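Local coordinates for protein VP2 (Primate bocaparvovirus 1, PDB 7L0Y) that self-assembles into the T=1 icosahedral capsid of human bocavirus 1, a shell of 60 copies of the capsid protein, at residues R387-R392 against T503-C508. Residues are numbered along the deposited sequence; the frame is centred on the assembly and turned at random.
Sequences RFPITR and TSYDQC
Tyr505 and Cys508 meet Pro389, Thr391 and Arg392 in a buried contact between two loops of a parvovirus capsid protein, a fold built round a jelly-roll beta-barrel: the loop linking strands 384-385 and 397-399, and the C-terminal one before strand 516-517. Two weak hydrogen bonds tie them. Tyr505 OH donates to Pro389 O at 2.9 Å, the carbonyl oxygen lying near the plane of the phenol ring at its edge; CG stands anti to the backbone N (chi1 176°), and the hydroxyl end of the ring comes close to 387-392. Arg392 N gives a long but nearly straight bond to Cys508 O (3.4 Å, 175°). Within 503-508, Gln507 OE1 accepts from Thr503 N (2.7 Å), nearly along the C=O axis, and from Ser504 N, above the carbonyl plane. Thr391 OG1 hydrogen-bonds Asn394 OD1 just along its own loop, and Arg392 NH2 forms a salt bridge with Asp156. Apolar contacts surround the cross-loop bonds. Phe388 and Tyr505 reach tip to tip, Phe388 CZ lying 4.0 Å from Tyr505 OH, while Pro389 CB approaches the same hydroxyl. Ile349 and Trp336 add further packing around Tyr505. Thr391 CG2, oblique to the phenol ring, touches both Tyr505 CE1 (3.4 Å) and Cys508 CB (3.7 Å).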
# COMPACT_ATOMS: atom_id res chain seq x y z
N ARG A 387 -49.62 -53.48 74.37
CA ARG A 387 -50.43 -54.39 73.56
C ARG A 387 -50.23 -55.82 74.02
O ARG A 387 -49.23 -56.15 74.65
CB ARG A 387 -50.07 -54.30 72.07
CG ARG A 387 -50.18 -52.93 71.44
CD ARG A 387 -50.40 -53.01 69.94
NE ARG A 387 -51.75 -53.46 69.60
CZ ARG A 387 -52.04 -54.55 68.89
NH1 ARG A 387 -51.06 -55.30 68.41
NH2 ARG A 387 -53.29 -54.87 68.66
N PHE A 388 -51.20 -56.67 73.71
CA PHE A 388 -51.09 -58.08 74.04
C PHE A 388 -49.81 -58.64 73.44
O PHE A 388 -49.53 -58.44 72.26
CB PHE A 388 -52.29 -58.84 73.48
CG PHE A 388 -52.19 -60.32 73.67
CD1 PHE A 388 -52.38 -60.87 74.91
CD2 PHE A 388 -51.90 -61.14 72.60
CE1 PHE A 388 -52.29 -62.23 75.10
CE2 PHE A 388 -51.81 -62.51 72.78
CZ PHE A 388 -52.00 -63.05 74.03
N PRO A 389 -48.98 -59.29 74.26
CA PRO A 389 -47.73 -59.84 73.73
C PRO A 389 -48.02 -60.89 72.68
O PRO A 389 -48.66 -61.90 72.96
CB PRO A 389 -47.06 -60.44 74.97
CG PRO A 389 -47.74 -59.78 76.12
CD PRO A 389 -49.14 -59.59 75.69
N ILE A 390 -47.48 -60.70 71.52
CA ILE A 390 -47.79 -61.60 70.42
C ILE A 390 -46.70 -62.64 70.29
O ILE A 390 -45.51 -62.35 70.45
CB ILE A 390 -48.02 -60.83 69.10
CG1 ILE A 390 -46.83 -59.94 68.74
CG2 ILE A 390 -49.29 -60.04 69.17
CD1 ILE A 390 -45.96 -60.49 67.66
N THR A 391 -47.11 -63.87 70.05
CA THR A 391 -46.21 -64.97 69.80
C THR A 391 -46.06 -65.18 68.30
O THR A 391 -46.65 -64.48 67.48
CB THR A 391 -46.70 -66.25 70.47
OG1 THR A 391 -47.99 -66.60 69.95
CG2 THR A 391 -46.81 -66.06 71.96
N ARG A 392 -45.25 -66.17 67.96
CA ARG A 392 -45.06 -66.53 66.56
C ARG A 392 -46.33 -67.14 65.98
O ARG A 392 -46.51 -67.18 64.76
CB ARG A 392 -43.87 -67.48 66.49
CG ARG A 392 -43.52 -67.99 65.15
CD ARG A 392 -42.31 -68.87 65.25
NE ARG A 392 -42.09 -69.58 64.00
CZ ARG A 392 -42.60 -70.78 63.76
NH1 ARG A 392 -43.31 -71.40 64.68
NH2 ARG A 392 -42.37 -71.37 62.60
N THR A 503 -45.92 -76.73 73.67
CA THR A 503 -47.01 -77.07 74.57
C THR A 503 -47.33 -75.93 75.52
O THR A 503 -48.35 -75.96 76.22
CB THR A 503 -46.69 -78.34 75.34
OG1 THR A 503 -45.46 -78.18 76.06
CG2 THR A 503 -46.57 -79.51 74.40
N SER A 504 -46.49 -74.90 75.56
CA SER A 504 -46.71 -73.79 76.48
C SER A 504 -46.60 -72.47 75.73
O SER A 504 -46.13 -72.40 74.60
CB SER A 504 -45.72 -73.81 77.65
OG SER A 504 -44.40 -73.55 77.22
N TYR A 505 -47.06 -71.43 76.41
CA TYR A 505 -47.08 -70.10 75.82
C TYR A 505 -45.68 -69.53 75.67
O TYR A 505 -45.40 -68.80 74.72
CB TYR A 505 -47.96 -69.19 76.68
CG TYR A 505 -48.01 -67.76 76.26
CD1 TYR A 505 -48.73 -67.37 75.15
CD2 TYR A 505 -47.36 -66.79 76.99
CE1 TYR A 505 -48.78 -66.06 74.77
CE2 TYR A 505 -47.41 -65.48 76.62
CZ TYR A 505 -48.12 -65.12 75.51
OH TYR A 505 -48.18 -63.80 75.13
N ASP A 506 -44.78 -69.86 76.60
CA ASP A 506 -43.43 -69.34 76.52
C ASP A 506 -42.62 -70.03 75.43
O ASP A 506 -41.70 -69.43 74.88
CB ASP A 506 -42.73 -69.48 77.87
CG ASP A 506 -43.24 -68.49 78.89
OD1 ASP A 506 -43.87 -67.50 78.49
OD2 ASP A 506 -43.00 -68.70 80.10
N GLN A 507 -42.95 -71.28 75.11
CA GLN A 507 -42.28 -71.94 74.00
C GLN A 507 -42.64 -71.29 72.68
O GLN A 507 -41.90 -71.42 71.70
CB GLN A 507 -42.63 -73.42 73.99
CG GLN A 507 -42.12 -74.15 75.19
CD GLN A 507 -42.58 -75.58 75.23
OE1 GLN A 507 -43.57 -75.94 74.61
NE2 GLN A 507 -41.89 -76.40 75.99
N CYS A 508 -43.77 -70.58 72.63
CA CYS A 508 -44.11 -69.79 71.47
C CYS A 508 -43.34 -68.48 71.40
O CYS A 508 -43.44 -67.78 70.39
CB CYS A 508 -45.61 -69.51 71.47
SG CYS A 508 -46.63 -70.97 71.28